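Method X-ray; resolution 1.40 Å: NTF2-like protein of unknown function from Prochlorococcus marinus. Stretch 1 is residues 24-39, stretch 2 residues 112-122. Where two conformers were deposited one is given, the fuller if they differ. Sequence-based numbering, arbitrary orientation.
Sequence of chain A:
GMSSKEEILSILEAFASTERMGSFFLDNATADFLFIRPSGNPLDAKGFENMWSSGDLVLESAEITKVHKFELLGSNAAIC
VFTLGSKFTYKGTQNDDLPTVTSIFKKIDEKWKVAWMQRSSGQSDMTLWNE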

# COMPACT_ATOMS: atom_id res chain seq x y z
N PHE A 24 -10.76 -7.83 13.82
CA PHE A 24 -9.41 -7.56 14.30
C PHE A 24 -9.09 -6.09 14.42
O PHE A 24 -8.59 -5.63 15.45
N PHE A 25 -9.37 -5.36 13.35
CA PHE A 25 -9.04 -3.93 13.34
C PHE A 25 -9.79 -3.19 14.43
O PHE A 25 -9.30 -2.19 14.94
N LEU A 26 -10.95 -3.66 14.81
CA LEU A 26 -11.65 -3.02 15.93
C LEU A 26 -10.83 -2.97 17.22
O LEU A 26 -10.85 -1.97 17.92
N ASP A 27 -10.07 -4.03 17.49
CA ASP A 27 -9.26 -4.15 18.71
C ASP A 27 -7.78 -3.78 18.57
O ASP A 27 -7.11 -3.43 19.55
N ASN A 28 -7.25 -3.86 17.37
CA ASN A 28 -5.83 -3.77 17.22
C ASN A 28 -5.37 -2.60 16.39
O ASN A 28 -4.18 -2.32 16.32
N ALA A 29 -6.30 -1.93 15.74
CA ALA A 29 -5.94 -0.88 14.85
C ALA A 29 -6.08 0.46 15.54
O ALA A 29 -6.90 0.62 16.47
N THR A 30 -5.31 1.40 15.05
CA THR A 30 -5.39 2.78 15.50
C THR A 30 -6.70 3.38 14.99
O THR A 30 -7.31 2.89 14.05
N ALA A 31 -7.16 4.44 15.64
CA ALA A 31 -8.43 5.04 15.27
C ALA A 31 -8.50 5.53 13.85
O ALA A 31 -9.59 5.60 13.27
N ASP A 32 -7.38 5.97 13.33
CA ASP A 32 -7.34 6.51 11.96
C ASP A 32 -6.90 5.48 10.90
O ASP A 32 -6.63 5.82 9.76
N PHE A 33 -6.83 4.23 11.31
CA PHE A 33 -6.59 3.12 10.37
C PHE A 33 -7.65 3.09 9.29
O PHE A 33 -8.83 3.24 9.55
N LEU A 34 -7.20 2.80 8.06
CA LEU A 34 -8.07 2.35 6.99
C LEU A 34 -7.43 1.17 6.29
O LEU A 34 -6.21 1.03 6.26
N PHE A 35 -8.29 0.33 5.72
CA PHE A 35 -7.93 -0.81 4.90
C PHE A 35 -8.27 -0.47 3.46
O PHE A 35 -9.43 -0.16 3.16
N ILE A 36 -7.27 -0.45 2.59
CA ILE A 36 -7.44 -0.08 1.19
C ILE A 36 -7.62 -1.32 0.36
O ILE A 36 -6.73 -2.14 0.26
N ARG A 37 -8.83 -1.47 -0.18
CA ARG A 37 -9.19 -2.59 -1.04
C ARG A 37 -8.47 -2.51 -2.39
O ARG A 37 -7.94 -1.44 -2.77
N PRO A 38 -8.50 -3.61 -3.15
CA PRO A 38 -7.84 -3.59 -4.46
C PRO A 38 -8.34 -2.48 -5.38
O PRO A 38 -7.56 -1.98 -6.21
N SER A 39 -9.61 -2.09 -5.27
CA SER A 39 -10.17 -0.98 -5.99
C SER A 39 -9.60 0.38 -5.63
O SER A 39 -9.83 1.35 -6.37
N TRP A 112 2.16 -1.96 20.15
CA TRP A 112 2.06 -1.94 18.71
C TRP A 112 0.63 -2.09 18.24
O TRP A 112 -0.10 -2.99 18.70
N LYS A 113 0.24 -1.25 17.28
CA LYS A 113 -1.06 -1.30 16.65
C LYS A 113 -0.91 -1.15 15.14
O LYS A 113 -0.01 -0.48 14.66
N VAL A 114 -1.78 -1.80 14.39
CA VAL A 114 -1.75 -1.62 12.94
C VAL A 114 -2.40 -0.25 12.62
O VAL A 114 -3.46 0.07 13.18
N ALA A 115 -1.70 0.56 11.81
CA ALA A 115 -2.03 1.92 11.46
C ALA A 115 -2.56 2.05 10.05
O ALA A 115 -3.23 3.05 9.74
N TRP A 116 -2.23 1.11 9.17
CA TRP A 116 -2.60 1.25 7.75
C TRP A 116 -2.40 -0.09 7.08
O TRP A 116 -1.48 -0.83 7.39
N MSE A 117 -3.25 -0.41 6.12
CA MSE A 117 -3.05 -1.61 5.31
C MSE A 117 -3.68 -1.42 3.92
O MSE A 117 -4.84 -1.03 3.84
N GLN A 118 -2.90 -1.69 2.87
CA GLN A 118 -3.39 -1.72 1.51
C GLN A 118 -3.07 -3.06 0.90
O GLN A 118 -1.94 -3.54 1.00
N ARG A 119 -4.05 -3.65 0.24
CA ARG A 119 -3.88 -4.92 -0.44
C ARG A 119 -4.11 -4.83 -1.93
O ARG A 119 -4.92 -4.03 -2.40
N SER A 120 -3.45 -5.72 -2.66
CA SER A 120 -3.59 -5.83 -4.10
C SER A 120 -4.72 -6.81 -4.44
O SER A 120 -5.29 -7.44 -3.57
N SER A 121 -4.95 -7.00 -5.73
CA SER A 121 -5.73 -8.14 -6.18
C SER A 121 -5.04 -9.45 -5.73
O SER A 121 -3.86 -9.51 -5.33
N GLY A 122 -5.82 -10.53 -5.73
CA GLY A 122 -5.35 -11.77 -5.14
C GLY A 122 -4.72 -12.80 -6.04
O GLY A 122 -4.69 -13.97 -5.65

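Parallel pairing of a two-residue strand, 35-36, with the longer strand 112-119 illustrates a general principle: backbone hydrogen bonds set the register, and side chains then sort onto the two faces. Here Ile 36 N donates to Met 117 O (2.8 Å) and Arg 119 N to Ile 36 O (3.1 Å), so Phe 35 and Met 117 share one face, Ile 36 and Gln 118 the other.

Apolar packing follows. Selenomethionine Met 117, extended at chi1 and chi2 (both t) with chi3 m, carries its SE to the edges of two rings, 3.9 Å from Phe 25 CZ and 3.7 Å from Phe 35 CE1. Phe 25 (m) also meets Val 114 (p), CD1 to CG1 at 3.7 Å, while Phe 33 (t) sets CE1 3.9 Å from Met 117 CB. Opposite Met 117, Ile 36 (m, m) rests CG1 3.5 Å from CZ2 of Trp 116 (t), whose CB leads away although its indole swings back.

Polar side chains also take part. Lys 113 (m) points toward the other stretch, its CB 3.2 Å from Asn 28 O and its CE 3.2 Å from Ala 29 O. Arg 119 (p) turns NE onto Ser 120 O (2.9 Å), and the same NE lies 3.6 Å from Pro 38 CG. Thr 30 (p) donates OG1 to Asp 32 OD1 (3.0 Å).

Waters link the stretches: one donates to Asn 28 OD1 (2.9 Å) and Trp 112 O (2.7 Å), another to Asp 32 OD1 (2.7 Å) and Ala 115 O (2.8 Å), and a third accepts from Gln 118 NE2 (2.9 Å) and lies 3.0 Å from Arg 37 O.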

# COMPACT_ATOMS: atom_id res chain seq x y z
CB PHE A 24 -8.38 -8.20 13.39
CG PHE A 24 -7.02 -8.21 13.99
CD1 PHE A 24 -6.73 -9.09 15.01
CD2 PHE A 24 -6.05 -7.30 13.59
CE1 PHE A 24 -5.51 -9.10 15.60
CE2 PHE A 24 -4.80 -7.31 14.19
CZ PHE A 24 -4.54 -8.21 15.21
CB PHE A 25 -9.27 -3.33 11.96
CG PHE A 25 -8.48 -3.98 10.90
CD1 PHE A 25 -7.10 -4.07 10.99
CD2 PHE A 25 -9.08 -4.45 9.75
CE1 PHE A 25 -6.35 -4.71 10.00
CE2 PHE A 25 -8.31 -5.06 8.74
CZ PHE A 25 -6.94 -5.17 8.86
CB LEU A 26 -12.99 -3.70 16.20
CG LEU A 26 -14.04 -3.41 15.13
CD1 LEU A 26 -15.25 -4.32 15.33
CD2 LEU A 26 -14.47 -1.93 15.16
CB ASP A 27 -9.31 -5.62 19.15
CG ASP A 27 -10.72 -6.18 19.18
OD1 ASP A 27 -11.61 -5.54 19.80
OD2 ASP A 27 -10.94 -7.26 18.59
CB ASN A 28 -5.32 -5.07 16.61
CG ASN A 28 -5.45 -6.21 17.58
OD1 ASN A 28 -4.51 -6.49 18.32
ND2 ASN A 28 -6.65 -6.82 17.64
CB ALA A 29 -6.76 -0.93 13.55
CB THR A 30 -4.25 3.63 14.93
OG1 THR A 30 -4.33 3.63 13.50
CG2 THR A 30 -2.88 3.09 15.33
CB ALA A 31 -8.74 6.24 16.20
CB ASP A 32 -6.52 7.78 11.92
CG ASP A 32 -5.09 7.55 12.22
OD1 ASP A 32 -4.72 6.54 12.88
OD2 ASP A 32 -4.30 8.45 11.87
CB PHE A 33 -6.68 1.81 11.14
CG PHE A 33 -6.70 0.59 10.25
CD1 PHE A 33 -5.55 0.01 9.82
CD2 PHE A 33 -7.89 0.02 9.86
CE1 PHE A 33 -5.55 -1.07 8.97
CE2 PHE A 33 -7.90 -1.08 8.99
CZ PHE A 33 -6.76 -1.64 8.57
CB LEU A 34 -8.36 3.45 5.98
CG LEU A 34 -9.08 4.67 6.47
CD1 LEU A 34 -9.07 5.82 5.45
CD2 LEU A 34 -10.53 4.37 6.86
CB PHE A 35 -8.76 -2.04 5.36
CG PHE A 35 -8.51 -3.28 4.57
CD1 PHE A 35 -7.52 -4.16 4.95
CD2 PHE A 35 -9.30 -3.59 3.46
CE1 PHE A 35 -7.29 -5.32 4.22
CE2 PHE A 35 -9.08 -4.78 2.75
CZ PHE A 35 -8.10 -5.61 3.15
CB ILE A 36 -6.29 0.79 0.67
CG1 ILE A 36 -6.05 2.00 1.58
CG2 ILE A 36 -6.57 1.24 -0.76
CD1 ILE A 36 -7.30 2.86 1.87
CB ARG A 37 -10.69 -2.59 -1.24
CG ARG A 37 -11.47 -2.90 0.02
CD ARG A 37 -12.99 -2.75 -0.23
NE ARG A 37 -13.39 -1.38 -0.04
CZ ARG A 37 -14.66 -0.96 -0.01
NH1 ARG A 37 -15.64 -1.81 -0.26
NH2 ARG A 37 -14.93 0.32 0.26
CB PRO A 38 -8.18 -4.97 -5.03
CG PRO A 38 -8.25 -5.84 -3.81
CD PRO A 38 -8.98 -4.97 -2.84
CB SER A 39 -11.66 -0.94 -5.68
OG SER A 39 -11.83 -0.75 -4.29
CB TRP A 112 2.93 -3.06 18.09
CG TRP A 112 4.37 -2.80 18.14
CD1 TRP A 112 5.29 -3.45 18.92
CD2 TRP A 112 5.11 -1.86 17.37
NE1 TRP A 112 6.54 -2.94 18.70
CE2 TRP A 112 6.46 -1.96 17.74
CE3 TRP A 112 4.76 -0.92 16.43
CZ2 TRP A 112 7.45 -1.17 17.18
CZ3 TRP A 112 5.72 -0.17 15.86
CH2 TRP A 112 7.05 -0.28 16.24
CB LYS A 113 -1.99 -0.19 17.18
CG LYS A 113 -2.26 -0.34 18.66
CD LYS A 113 -3.26 0.66 19.16
CE LYS A 113 -4.68 0.28 18.79
NZ LYS A 113 -5.74 1.03 19.58
CB VAL A 114 -2.39 -2.82 12.22
CG1 VAL A 114 -3.89 -2.96 12.55
CG2 VAL A 114 -2.15 -2.71 10.72
CB ALA A 115 -0.82 2.83 11.64
CB TRP A 116 -1.73 2.30 7.04
CG TRP A 116 -2.27 2.70 5.75
CD1 TRP A 116 -1.83 2.31 4.52
CD2 TRP A 116 -3.34 3.62 5.53
NE1 TRP A 116 -2.60 2.90 3.54
CE2 TRP A 116 -3.53 3.70 4.12
CE3 TRP A 116 -4.16 4.36 6.37
CZ2 TRP A 116 -4.50 4.49 3.56
CZ3 TRP A 116 -5.13 5.17 5.80
CH2 TRP A 116 -5.27 5.23 4.40
CB MSE A 117 -3.68 -2.83 5.98
CG MSE A 117 -3.48 -4.14 5.22
SE MSE A 117 -4.18 -5.71 6.12
CE MSE A 117 -2.86 -5.71 7.57
CB GLN A 118 -2.76 -0.58 0.67
CG GLN A 118 -3.20 -0.59 -0.80
CD GLN A 118 -2.99 0.71 -1.55
OE1 GLN A 118 -2.57 1.71 -0.98
NE2 GLN A 118 -3.34 0.72 -2.82
CB ARG A 119 -4.79 -6.02 0.13
CG ARG A 119 -6.27 -5.79 -0.03
CD ARG A 119 -7.07 -7.09 0.04
NE ARG A 119 -6.86 -7.88 -1.15
CZ ARG A 119 -7.14 -9.17 -1.27
NH1 ARG A 119 -7.69 -9.84 -0.27
NH2 ARG A 119 -6.88 -9.79 -2.40
CB SER A 120 -2.29 -6.31 -4.74
OG SER A 120 -2.02 -7.70 -4.43
CB SER A 121 -5.96 -8.04 -7.70
OG SER A 121 -6.82 -6.95 -8.03
O HOH W 1 -2.29 -4.57 18.58
O HOH W 2 -2.92 5.55 11.07
O HOH W 3 -5.01 -1.56 -3.54